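Local coordinates for protein putative reductase (PDB 5J6C) that binds flavin mononucleotide and probably reduces nitro compounds, as other nitroreductases do, with a likely link to the antibiotic metronidazole, at residues G31-R36 / I127-H132; S38-K43 / E181-Y186; L134-C139 / I174-S179. All blocks are in the same frame, centred on the assembly; numbering follows the deposited sequence.

Interaction 1: G31-R36 / I127-H132; sequences GFLKKR and IQLQAH. With FMN (flavin mononucleotide), chain C.
Arg36, in the chain that follows the short helix 30-34, comes closest to helix 116-133 at His132, the CA atoms of the two lying 6.6 Å apart. His132 carries the contact: with CG anti to the backbone N (chi1 -177°), its imidazole reaches across and NE2 donates to Phe32 O at 2.8 Å. The bond is bent, 136° at the hydrogen; histidine suits the place because it is both flat and a donor. The two rings meet obliquely, planes at 49°, with His132 CD2 over the centre of the phenyl face, while Leu129 O meets the phenyl edge, 3.3 Å from Phe32 CZ. A face of the imidazole receives Arg36 CB in a CH-pi contact, 4.0 Å from the His132 ring centroid. Leu33 CD2 and Leu129 CD2 touch at 3.6 Å, branched apolar ends filling a buried seam that Tyr126 of the second subunit also covers. Bent at chi2 and chi3, the Arg36 chain turns away from helix 116-133, and NH1 donates nearly straight to FMN O1P at 2.9 Å while NH2 reaches FMN O3P. Arginine thus binds the flavin phosphate near the dimer interface, characteristic of the nitroreductase FMN site.

Interaction 2: S38-K43 / E181-Y186; sequences SIRKYK and EEKKAY. With FMN (flavin mononucleotide), chain C.
Glu181 and Lys183 meet Ser38, Ile39 and Arg40 where two irregular loops of the nitroreductase fold run together beside the FMN site. The clear direct hydrogen bond is Arg40 N to Glu181 OE2 at 2.8 Å, almost perfectly straight at 178°, though it comes from above the carboxylate plane. Glu181 has CG between its backbone N and carbonyl carbon (chi1 54°), and the extended chain beyond carries the carboxylate to Arg40 N; glutamate suits the place by its length and acceptor oxygens. Apolar contact is slight: Ile39 CD1 lies 3.7 Å from Lys183 CG, using the methylenes of the lysine. Separately, Lys41 CB makes van der Waals contact with Glu181 OE1. The 38-43 segment bonds the flavin directly. Ser38, small enough to approach the phosphate, gives its N to FMN O2P and its OG to FMN O1P, while Arg40 offers NE to FMN O2 at 2.7 Å and NH2 to FMN N1, probably stabilising negative charge there in reduced flavin. Water completes the join. One molecule bridges Ser38 O, Arg40, Lys183 and the phosphate; a second accepts from Arg40 NH1 and from Lys183 NZ, and donates to Glu181 OE2 at 2.8 Å.

Interaction 3: L134-C139 / I174-S179; sequences LGLGSC and ISIGYS. With FMN (flavin mononucleotide), chain C.
Leu136 lies against Tyr178 and Ile176 beside the pairing of strands 137-142 and 168-177 in the central antiparallel sheet of the nitroreductase fold; the axes of 137-139 and 174-177 approach to 4.8 Å, nearly antiparallel at 163°. One methyl, Leu136 CD2, stands over the centre of the Tyr178 ring, 3.4 Å from the centroid and only 7° off the normal, a CH-pi contact in which a methyl lies over the ring face. The other methyl, CD1, turns to Ile176 CG2. Tyr178 sends its hydroxyl beyond the contact to Glu48 and Lys51, which suits a residue with an apolar face and a polar end. Ahead of Leu136, Gly135 is the C-prime residue of the Schellman motif closing helix 116-133; its positive phi favours glycine.

Ser138 and Ile176 form a non-hydrogen-bonded pair with side chains on the same face, toward helix 116-133. There Ser138 CB approaches Ile174 CG2 and Ser138 OG bonds to Gln128. Cys139 and Ser175 occupy the other face, with Ser175 OG bonded to Tyr42. Gly137 pairs with Gly177, and Cys139 with Ser175, through reciprocal backbone bonds; Gly137 suits a spot tightly bounded by Ser179 and Gly177 O. Cysteine is compact enough to sit close against the flavin ring: with SG anti to the backbone N (chi1 -166°), it is carried away from Ser175, and Cys139 SG lies 3.4 Å from FMN N1.

All three contacts lie on the same side of the chain's centre and touch one FMN, their centres 9 to 12 Å apart. Interaction 1 closes before interaction 3 opens, and the turn after helix 116-133 leads directly from one to the other into strand 137-142. Interaction 2 spans the longest separation: its segments 38-43 and 181-186 bracket both segments of interaction 3 in sequence and alternate with those of interaction 1. Cross-bonds knit them together: Lys34 O with Tyr186 N, Ala131 O with Leu136 N, and Lys43 N with Tyr178 O. Early, middle and late parts of the chain thus converge on the flavin, from phosphate to isoalloxazine.

Interaction 1: G31-R36 / I127-H132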
loop_
_atom_site.group_PDB
_atom_site.type_symbol
_atom_site.label_atom_id
_atom_site.label_comp_id
_atom_site.label_asym_id
_atom_site.label_seq_id
_atom_site.Cartn_x
_atom_site.Cartn_y
_atom_site.Cartn_z
ATOM N N GLY A 31 -6.141 -5.863 -16.301
ATOM C CA GLY A 31 -5.251 -5.688 -17.444
ATOM C C GLY A 31 -4.220 -4.606 -17.189
ATOM O O GLY A 31 -3.032 -4.783 -17.450
ATOM N N PHE A 32 -4.675 -3.478 -16.655
ATOM C CA PHE A 32 -3.794 -2.433 -16.134
ATOM C C PHE A 32 -2.697 -3.000 -15.226
ATOM O O PHE A 32 -1.504 -2.728 -15.423
ATOM C CB PHE A 32 -4.680 -1.430 -15.398
ATOM C CG PHE A 32 -3.973 -0.247 -14.840
ATOM C CD1 PHE A 32 -3.742 -0.146 -13.474
ATOM C CD2 PHE A 32 -3.611 0.803 -15.658
ATOM C CE1 PHE A 32 -3.118 0.980 -12.943
ATOM C CE2 PHE A 32 -2.992 1.922 -15.139
ATOM C CZ PHE A 32 -2.750 2.015 -13.776
ATOM N N LEU A 33 -3.081 -3.814 -14.233
ATOM C CA LEU A 33 -2.098 -4.309 -13.264
ATOM C C LEU A 33 -1.198 -5.390 -13.851
ATOM O O LEU A 33 -0.039 -5.516 -13.435
ATOM C CB LEU A 33 -2.792 -4.855 -12.021
ATOM C CG LEU A 33 -3.451 -3.847 -11.094
ATOM C CD1 LEU A 33 -4.109 -4.628 -9.986
ATOM C CD2 LEU A 33 -2.427 -2.841 -10.535
ATOM N N LYS A 34 -1.710 -6.191 -14.792
ATOM C CA LYS A 34 -0.868 -7.187 -15.448
ATOM C C LYS A 34 0.281 -6.545 -16.220
ATOM O O LYS A 34 1.344 -7.161 -16.376
ATOM C CB LYS A 34 -1.705 -8.052 -16.387
ATOM C CG LYS A 34 -2.583 -9.088 -15.704
ATOM C CD LYS A 34 -3.282 -9.932 -16.759
ATOM C CE LYS A 34 -4.136 -11.017 -16.148
ATOM N NZ LYS A 34 -4.904 -11.731 -17.217
ATOM N N LYS A 35 0.091 -5.326 -16.714
ATOM C CA LYS A 35 1.120 -4.626 -17.470
ATOM C C LYS A 35 2.040 -3.774 -16.597
ATOM O O LYS A 35 2.995 -3.196 -17.124
ATOM C CB LYS A 35 0.479 -3.739 -18.546
ATOM C CG LYS A 35 -0.127 -4.513 -19.711
ATOM C CD LYS A 35 -0.531 -3.584 -20.870
ATOM C CE LYS A 35 -1.819 -2.805 -20.588
ATOM N NZ LYS A 35 -1.616 -1.522 -19.829
ATOM N N ARG A 36 1.769 -3.666 -15.289
ATOM C CA ARG A 36 2.622 -2.916 -14.367
ATOM C C ARG A 36 3.831 -3.765 -13.986
ATOM O O ARG A 36 3.685 -4.787 -13.306
ATOM C CB ARG A 36 1.850 -2.508 -13.111
ATOM C CG ARG A 36 2.690 -1.650 -12.172
ATOM C CD ARG A 36 2.491 -1.972 -10.678
ATOM N NE ARG A 36 2.664 -3.397 -10.409
ATOM C CZ ARG A 36 3.836 -4.007 -10.242
ATOM N NH1 ARG A 36 4.976 -3.322 -10.288
ATOM N NH2 ARG A 36 3.857 -5.321 -10.034
ATOM N N ILE A 127 1.104 6.321 -5.947
ATOM C CA ILE A 127 2.061 7.000 -6.822
ATOM C C ILE A 127 2.437 6.094 -7.991
ATOM O O ILE A 127 2.361 6.490 -9.164
ATOM C CB ILE A 127 3.293 7.457 -6.007
ATOM C CG1 ILE A 127 2.951 8.728 -5.219
ATOM C CG2 ILE A 127 4.528 7.668 -6.896
ATOM C CD1 ILE A 127 3.934 9.083 -4.089
ATOM N N GLN A 128 2.795 4.844 -7.690
ATOM C CA GLN A 128 3.198 3.911 -8.738
ATOM C C GLN A 128 2.061 3.621 -9.712
ATOM O O GLN A 128 2.299 3.493 -10.918
ATOM C CB GLN A 128 3.716 2.626 -8.108
ATOM C CG GLN A 128 5.018 2.837 -7.335
ATOM C CD GLN A 128 5.770 1.536 -7.115
ATOM O OE1 GLN A 128 5.533 0.824 -6.133
ATOM N NE2 GLN A 128 6.662 1.199 -8.054
ATOM N N LEU A 129 0.820 3.514 -9.219
ATOM C CA LEU A 129 -0.296 3.230 -10.122
ATOM C C LEU A 129 -0.594 4.425 -11.024
ATOM O O LEU A 129 -0.833 4.258 -12.224
ATOM C CB LEU A 129 -1.545 2.823 -9.327
ATOM C CG LEU A 129 -1.479 1.440 -8.668
ATOM C CD1 LEU A 129 -2.785 1.044 -7.955
ATOM C CD2 LEU A 129 -1.096 0.392 -9.707
ATOM N N GLN A 130 -0.585 5.636 -10.470
ATOM C CA GLN A 130 -0.836 6.807 -11.300
ATOM C C GLN A 130 0.295 7.028 -12.302
ATOM O O GLN A 130 0.038 7.385 -13.459
ATOM C CB GLN A 130 -1.051 8.038 -10.429
ATOM C CG GLN A 130 -1.268 9.314 -11.230
ATOM C CD GLN A 130 -2.583 9.319 -12.000
ATOM O OE1 GLN A 130 -3.622 9.710 -11.472
ATOM N NE2 GLN A 130 -2.535 8.896 -13.258
ATOM N N ALA A 131 1.545 6.781 -11.899
ATOM C CA ALA A 131 2.635 6.804 -12.873
ATOM C C ALA A 131 2.373 5.825 -14.008
ATOM O O ALA A 131 2.569 6.156 -15.184
ATOM C CB ALA A 131 3.966 6.484 -12.194
ATOM N N HIS A 132 1.907 4.621 -13.673
ATOM C CA HIS A 132 1.619 3.606 -14.683
ATOM C C HIS A 132 0.534 4.072 -15.650
ATOM O O HIS A 132 0.665 3.903 -16.867
ATOM C CB HIS A 132 1.207 2.299 -13.998
ATOM C CG HIS A 132 0.943 1.162 -14.943
ATOM N ND1 HIS A 132 1.783 0.848 -15.991
ATOM C CD2 HIS A 132 -0.056 0.246 -14.979
ATOM C CE1 HIS A 132 1.301 -0.198 -16.642
ATOM N NE2 HIS A 132 0.185 -0.582 -16.048
HETATM N N1 FMN C . 13.233 -3.075 -6.321
HETATM C C2 FMN C . 14.553 -2.668 -6.243
HETATM O O2 FMN C . 15.270 -2.685 -7.232
HETATM N N3 FMN C . 15.091 -2.227 -5.053
HETATM C C4 FMN C . 14.319 -2.207 -3.910
HETATM O O4 FMN C . 14.778 -1.824 -2.835
HETATM C C4A FMN C . 13.004 -2.634 -3.972
HETATM N N5 FMN C . 12.251 -2.597 -2.823
HETATM C C5A FMN C . 10.936 -2.974 -2.871
HETATM C C6 FMN C . 10.192 -2.936 -1.699
HETATM C C7 FMN C . 8.872 -3.308 -1.724
HETATM C C7M FMN C . 8.066 -3.255 -0.465
HETATM C C8 FMN C . 8.301 -3.727 -2.905
HETATM C C8M FMN C . 6.865 -4.120 -2.915
HETATM C C9 FMN C . 9.032 -3.775 -4.076
HETATM C C9A FMN C . 10.369 -3.398 -4.059
HETATM N N10 FMN C . 11.131 -3.441 -5.218
HETATM C C10 FMN C . 12.456 -3.057 -5.180
HETATM C "C1'" FMN C . 10.520 -3.898 -6.511
HETATM C "C2'" FMN C . 10.391 -5.428 -6.563
HETATM O "O2'" FMN C . 11.629 -6.023 -6.908
HETATM C "C3'" FMN C . 9.294 -5.825 -7.556
HETATM O "O3'" FMN C . 8.118 -5.118 -7.241
HETATM C "C4'" FMN C . 8.994 -7.326 -7.521
HETATM O "O4'" FMN C . 10.160 -8.033 -7.888
HETATM C "C5'" FMN C . 7.845 -7.671 -8.472
HETATM O "O5'" FMN C . 8.260 -7.376 -9.788
HETATM P P FMN C . 7.465 -6.286 -10.663
HETATM O O1P FMN C . 7.238 -5.046 -9.825
HETATM O O2P FMN C . 8.260 -5.913 -11.895
HETATM O O3P FMN C . 6.138 -6.899 -11.033
#

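Interaction 2: S38-K43 / E181-Y186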
loop_
_atom_site.group_PDB
_atom_site.type_symbol
_atom_site.label_atom_id
_atom_site.label_comp_id
_atom_site.label_asym_id
_atom_site.label_seq_id
_atom_site.Cartn_x
_atom_site.Cartn_y
_atom_site.Cartn_z
ATOM N N SER A 38 8.096 -3.282 -12.614
ATOM C CA SER A 38 9.070 -2.330 -12.088
ATOM C C SER A 38 10.131 -2.008 -13.136
ATOM O O SER A 38 10.669 -2.894 -13.802
ATOM C CB SER A 38 9.739 -2.869 -10.817
ATOM O OG SER A 38 8.803 -2.988 -9.761
ATOM N N ILE A 39 10.446 -0.727 -13.267
ATOM C CA ILE A 39 11.363 -0.251 -14.293
ATOM C C ILE A 39 12.553 0.408 -13.607
ATOM O O ILE A 39 12.383 1.280 -12.749
ATOM C CB ILE A 39 10.666 0.719 -15.269
ATOM C CG1 ILE A 39 9.512 0.010 -15.987
ATOM C CG2 ILE A 39 11.678 1.322 -16.248
ATOM C CD1 ILE A 39 9.940 -1.139 -16.863
ATOM N N ARG A 40 13.755 -0.019 -13.984
ATOM C CA ARG A 40 14.986 0.492 -13.406
ATOM C C ARG A 40 15.927 1.062 -14.461
ATOM O O ARG A 40 17.066 1.413 -14.132
ATOM C CB ARG A 40 15.687 -0.613 -12.607
ATOM C CG ARG A 40 14.767 -1.367 -11.607
ATOM C CD ARG A 40 15.517 -2.455 -10.806
ATOM N NE ARG A 40 14.649 -3.083 -9.809
ATOM C CZ ARG A 40 13.700 -3.972 -10.094
ATOM N NH1 ARG A 40 13.498 -4.345 -11.353
ATOM N NH2 ARG A 40 12.956 -4.495 -9.129
ATOM N N LYS A 41 15.492 1.146 -15.723
ATOM C CA LYS A 41 16.272 1.768 -16.791
ATOM C C LYS A 41 15.365 2.718 -17.567
ATOM O O LYS A 41 14.295 2.306 -18.032
ATOM C CB LYS A 41 16.883 0.702 -17.718
ATOM C CG LYS A 41 17.826 1.258 -18.792
ATOM C CD LYS A 41 18.404 0.156 -19.664
ATOM C CE LYS A 41 19.375 0.714 -20.708
ATOM N NZ LYS A 41 20.105 -0.372 -21.424
ATOM N N TYR A 42 15.782 3.988 -17.699
ATOM C CA TYR A 42 14.896 5.051 -18.164
ATOM C C TYR A 42 15.481 5.818 -19.347
ATOM O O TYR A 42 16.699 5.973 -19.476
ATOM C CB TYR A 42 14.580 6.062 -17.040
ATOM C CG TYR A 42 14.198 5.409 -15.724
ATOM C CD1 TYR A 42 12.878 5.058 -15.452
ATOM C CD2 TYR A 42 15.165 5.142 -14.757
ATOM C CE1 TYR A 42 12.530 4.461 -14.246
ATOM C CE2 TYR A 42 14.826 4.534 -13.543
ATOM C CZ TYR A 42 13.510 4.201 -13.300
ATOM O OH TYR A 42 13.183 3.602 -12.107
ATOM N N LYS A 43 14.587 6.314 -20.199
ATOM C CA LYS A 43 15.002 7.243 -21.235
ATOM C C LYS A 43 15.503 8.538 -20.596
ATOM O O LYS A 43 15.182 8.860 -19.451
ATOM C CB LYS A 43 13.852 7.519 -22.205
ATOM C CG LYS A 43 13.402 6.250 -22.927
ATOM C CD LYS A 43 12.525 6.516 -24.128
ATOM C CE LYS A 43 12.398 5.248 -24.963
ATOM N NZ LYS A 43 13.756 4.656 -25.239
ATOM N N GLU A 181 13.480 -0.131 -20.940
ATOM C CA GLU A 181 13.689 -1.566 -20.939
ATOM C C GLU A 181 12.351 -2.260 -21.112
ATOM O O GLU A 181 11.309 -1.764 -20.671
ATOM C CB GLU A 181 14.390 -2.035 -19.659
ATOM C CG GLU A 181 13.716 -1.624 -18.364
ATOM C CD GLU A 181 14.470 -2.138 -17.142
ATOM O OE1 GLU A 181 15.561 -2.727 -17.309
ATOM O OE2 GLU A 181 13.962 -1.974 -16.017
ATOM N N GLU A 182 12.383 -3.408 -21.774
ATOM C CA GLU A 182 11.155 -4.133 -22.051
ATOM C C GLU A 182 10.890 -5.118 -20.925
ATOM O O GLU A 182 11.814 -5.717 -20.377
ATOM C CB GLU A 182 11.231 -4.865 -23.392
ATOM C CG GLU A 182 12.240 -5.994 -23.421
ATOM C CD GLU A 182 12.023 -6.928 -24.592
ATOM O OE1 GLU A 182 11.450 -8.022 -24.383
ATOM O OE2 GLU A 182 12.415 -6.553 -25.719
ATOM N N LYS A 183 9.619 -5.256 -20.562
ATOM C CA LYS A 183 9.234 -6.105 -19.446
ATOM C C LYS A 183 7.965 -6.851 -19.808
ATOM O O LYS A 183 6.982 -6.236 -20.222
ATOM C CB LYS A 183 9.021 -5.279 -18.174
ATOM C CG LYS A 183 10.287 -4.739 -17.569
ATOM C CD LYS A 183 10.957 -5.775 -16.679
ATOM C CE LYS A 183 12.199 -5.200 -16.022
ATOM N NZ LYS A 183 12.869 -6.169 -15.083
ATOM N N LYS A 184 7.993 -8.168 -19.647
ATOM C CA LYS A 184 6.828 -8.993 -19.941
ATOM C C LYS A 184 5.687 -8.738 -18.961
ATOM O O LYS A 184 5.891 -8.645 -17.747
ATOM C CB LYS A 184 7.210 -10.467 -19.889
ATOM C CG LYS A 184 7.725 -11.029 -21.189
ATOM C CD LYS A 184 8.306 -12.440 -21.006
ATOM C CE LYS A 184 7.289 -13.438 -20.433
ATOM N NZ LYS A 184 7.171 -13.410 -18.941
ATOM N N ALA A 185 4.472 -8.669 -19.497
ATOM C CA ALA A 185 3.276 -8.547 -18.680
ATOM C C ALA A 185 2.975 -9.850 -17.943
ATOM O O ALA A 185 3.339 -10.947 -18.380
ATOM C CB ALA A 185 2.077 -8.158 -19.545
ATOM N N TYR A 186 2.292 -9.715 -16.813
ATOM C CA TYR A 186 1.906 -10.869 -16.017
ATOM C C TYR A 186 0.811 -11.680 -16.711
ATOM O O TYR A 186 0.006 -11.158 -17.485
ATOM C CB TYR A 186 1.432 -10.428 -14.630
ATOM C CG TYR A 186 2.564 -10.087 -13.662
ATOM C CD1 TYR A 186 3.414 -11.080 -13.173
ATOM C CD2 TYR A 186 2.773 -8.780 -13.236
ATOM C CE1 TYR A 186 4.447 -10.772 -12.292
ATOM C CE2 TYR A 186 3.795 -8.461 -12.367
ATOM C CZ TYR A 186 4.633 -9.461 -11.900
ATOM O OH TYR A 186 5.650 -9.145 -11.029
HETATM N N1 FMN C . 13.233 -3.075 -6.321
HETATM C C2 FMN C . 14.553 -2.668 -6.243
HETATM O O2 FMN C . 15.270 -2.685 -7.232
HETATM N N3 FMN C . 15.091 -2.227 -5.053
HETATM C C4 FMN C . 14.319 -2.207 -3.910
HETATM O O4 FMN C . 14.778 -1.824 -2.835
HETATM C C4A FMN C . 13.004 -2.634 -3.972
HETATM N N5 FMN C . 12.251 -2.597 -2.823
HETATM C C5A FMN C . 10.936 -2.974 -2.871
HETATM C C6 FMN C . 10.192 -2.936 -1.699
HETATM C C7 FMN C . 8.872 -3.308 -1.724
HETATM C C7M FMN C . 8.066 -3.255 -0.465
HETATM C C8 FMN C . 8.301 -3.727 -2.905
HETATM C C8M FMN C . 6.865 -4.120 -2.915
HETATM C C9 FMN C . 9.032 -3.775 -4.076
HETATM C C9A FMN C . 10.369 -3.398 -4.059
HETATM N N10 FMN C . 11.131 -3.441 -5.218
HETATM C C10 FMN C . 12.456 -3.057 -5.180
HETATM C "C1'" FMN C . 10.520 -3.898 -6.511
HETATM C "C2'" FMN C . 10.391 -5.428 -6.563
HETATM O "O2'" FMN C . 11.629 -6.023 -6.908
HETATM C "C3'" FMN C . 9.294 -5.825 -7.556
HETATM O "O3'" FMN C . 8.118 -5.118 -7.241
HETATM C "C4'" FMN C . 8.994 -7.326 -7.521
HETATM O "O4'" FMN C . 10.160 -8.033 -7.888
HETATM C "C5'" FMN C . 7.845 -7.671 -8.472
HETATM O "O5'" FMN C . 8.260 -7.376 -9.788
HETATM P P FMN C . 7.465 -6.286 -10.663
HETATM O O1P FMN C . 7.238 -5.046 -9.825
HETATM O O2P FMN C . 8.260 -5.913 -11.895
HETATM O O3P FMN C . 6.138 -6.899 -11.033
HETATM O O HOH W 1 10.946 -5.561 -13.034
HETATM O O HOH W 2 14.419 -3.737 -13.903
#

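Interaction 3: L134-C139 / I174-S179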
loop_
_atom_site.group_PDB
_atom_site.type_symbol
_atom_site.label_atom_id
_atom_site.label_comp_id
_atom_site.label_asym_id
_atom_site.label_seq_id
_atom_site.Cartn_x
_atom_site.Cartn_y
_atom_site.Cartn_z
ATOM N N LEU A 134 -0.096 6.984 -16.534
ATOM C CA LEU A 134 0.405 8.071 -17.360
ATOM C C LEU A 134 1.544 7.630 -18.266
ATOM O O LEU A 134 2.257 8.484 -18.803
ATOM C CB LEU A 134 0.849 9.238 -16.477
ATOM C CG LEU A 134 -0.214 9.792 -15.533
ATOM C CD1 LEU A 134 0.409 10.791 -14.556
ATOM C CD2 LEU A 134 -1.355 10.433 -16.327
ATOM N N GLY A 135 1.749 6.321 -18.417
ATOM C CA GLY A 135 2.727 5.812 -19.351
ATOM C C GLY A 135 4.154 5.865 -18.872
ATOM O O GLY A 135 5.080 5.765 -19.688
ATOM N N LEU A 136 4.364 6.055 -17.577
ATOM C CA LEU A 136 5.692 6.078 -16.986
ATOM C C LEU A 136 5.958 4.755 -16.274
ATOM O O LEU A 136 5.034 4.036 -15.883
ATOM C CB LEU A 136 5.829 7.248 -16.002
ATOM C CG LEU A 136 5.727 8.677 -16.568
ATOM C CD1 LEU A 136 5.348 9.658 -15.465
ATOM C CD2 LEU A 136 7.041 9.108 -17.227
ATOM N N GLY A 137 7.237 4.419 -16.142
ATOM C CA GLY A 137 7.642 3.293 -15.332
ATOM C C GLY A 137 8.129 3.779 -13.976
ATOM O O GLY A 137 8.472 4.949 -13.805
ATOM N N SER A 138 8.159 2.874 -13.000
ATOM C CA SER A 138 8.642 3.266 -11.681
ATOM C C SER A 138 9.188 2.046 -10.953
ATOM O O SER A 138 8.974 0.901 -11.358
ATOM C CB SER A 138 7.536 3.964 -10.859
ATOM O OG SER A 138 6.565 3.040 -10.382
ATOM N N CYS A 139 9.913 2.308 -9.866
ATOM C CA CYS A 139 10.427 1.236 -9.029
ATOM C C CYS A 139 10.514 1.715 -7.591
ATOM O O CYS A 139 10.984 2.826 -7.323
ATOM C CB CYS A 139 11.799 0.755 -9.498
ATOM S SG CYS A 139 12.197 -0.811 -8.689
ATOM N N ILE A 174 10.462 6.334 -4.586
ATOM C CA ILE A 174 9.896 5.888 -5.858
ATOM C C ILE A 174 10.642 6.622 -6.962
ATOM O O ILE A 174 10.541 7.848 -7.073
ATOM C CB ILE A 174 8.385 6.144 -5.962
ATOM C CG1 ILE A 174 7.626 5.554 -4.771
ATOM C CG2 ILE A 174 7.848 5.550 -7.265
ATOM C CD1 ILE A 174 7.615 4.042 -4.743
ATOM N N SER A 175 11.396 5.886 -7.778
ATOM C CA SER A 175 12.008 6.455 -8.974
ATOM C C SER A 175 11.028 6.335 -10.129
ATOM O O SER A 175 10.354 5.315 -10.270
ATOM C CB SER A 175 13.311 5.743 -9.332
ATOM O OG SER A 175 13.043 4.458 -9.828
ATOM N N ILE A 176 10.940 7.388 -10.938
ATOM C CA ILE A 176 9.897 7.533 -11.951
ATOM C C ILE A 176 10.535 8.028 -13.247
ATOM O O ILE A 176 11.475 8.823 -13.218
ATOM C CB ILE A 176 8.797 8.508 -11.471
ATOM C CG1 ILE A 176 8.225 8.061 -10.111
ATOM C CG2 ILE A 176 7.684 8.680 -12.529
ATOM C CD1 ILE A 176 7.207 9.028 -9.523
ATOM N N GLY A 177 10.027 7.562 -14.380
ATOM C CA GLY A 177 10.500 8.043 -15.663
ATOM C C GLY A 177 9.978 7.168 -16.778
ATOM O O GLY A 177 9.285 6.170 -16.545
ATOM N N TYR A 178 10.314 7.576 -18.007
ATOM C CA TYR A 178 9.929 6.810 -19.187
ATOM C C TYR A 178 10.828 5.593 -19.332
ATOM O O TYR A 178 12.057 5.703 -19.258
ATOM C CB TYR A 178 9.991 7.681 -20.438
ATOM C CG TYR A 178 8.880 8.699 -20.477
ATOM C CD1 TYR A 178 9.088 10.005 -20.033
ATOM C CD2 TYR A 178 7.612 8.350 -20.922
ATOM C CE1 TYR A 178 8.058 10.939 -20.052
ATOM C CE2 TYR A 178 6.585 9.268 -20.945
ATOM C CZ TYR A 178 6.811 10.565 -20.507
ATOM O OH TYR A 178 5.783 11.489 -20.532
ATOM N N SER A 179 10.210 4.435 -19.530
ATOM C CA SER A 179 10.941 3.177 -19.490
ATOM C C SER A 179 11.878 3.039 -20.684
ATOM O O SER A 179 11.527 3.380 -21.818
ATOM C CB SER A 179 9.968 2.002 -19.462
ATOM O OG SER A 179 10.665 0.783 -19.679
HETATM N N1 FMN C . 13.233 -3.075 -6.321
HETATM C C2 FMN C . 14.553 -2.668 -6.243
HETATM O O2 FMN C . 15.270 -2.685 -7.232
HETATM N N3 FMN C . 15.091 -2.227 -5.053
HETATM C C4 FMN C . 14.319 -2.207 -3.910
HETATM O O4 FMN C . 14.778 -1.824 -2.835
HETATM C C4A FMN C . 13.004 -2.634 -3.972
HETATM N N5 FMN C . 12.251 -2.597 -2.823
HETATM C C5A FMN C . 10.936 -2.974 -2.871
HETATM C C6 FMN C . 10.192 -2.936 -1.699
HETATM C C7 FMN C . 8.872 -3.308 -1.724
HETATM C C7M FMN C . 8.066 -3.255 -0.465
HETATM C C8 FMN C . 8.301 -3.727 -2.905
HETATM C C8M FMN C . 6.865 -4.120 -2.915
HETATM C C9 FMN C . 9.032 -3.775 -4.076
HETATM C C9A FMN C . 10.369 -3.398 -4.059
HETATM N N10 FMN C . 11.131 -3.441 -5.218
HETATM C C10 FMN C . 12.456 -3.057 -5.180
HETATM C "C1'" FMN C . 10.520 -3.898 -6.511
HETATM C "C2'" FMN C . 10.391 -5.428 -6.563
HETATM O "O2'" FMN C . 11.629 -6.023 -6.908
HETATM C "C3'" FMN C . 9.294 -5.825 -7.556
HETATM O "O3'" FMN C . 8.118 -5.118 -7.241
HETATM C "C4'" FMN C . 8.994 -7.326 -7.521
HETATM O "O4'" FMN C . 10.160 -8.033 -7.888
HETATM C "C5'" FMN C . 7.845 -7.671 -8.472
HETATM O "O5'" FMN C . 8.260 -7.376 -9.788
HETATM P P FMN C . 7.465 -6.286 -10.663
HETATM O O1P FMN C . 7.238 -5.046 -9.825
HETATM O O2P FMN C . 8.260 -5.913 -11.895
HETATM O O3P FMN C . 6.138 -6.899 -11.033
HETATM O O HOH W 3 7.247 4.333 -19.727
#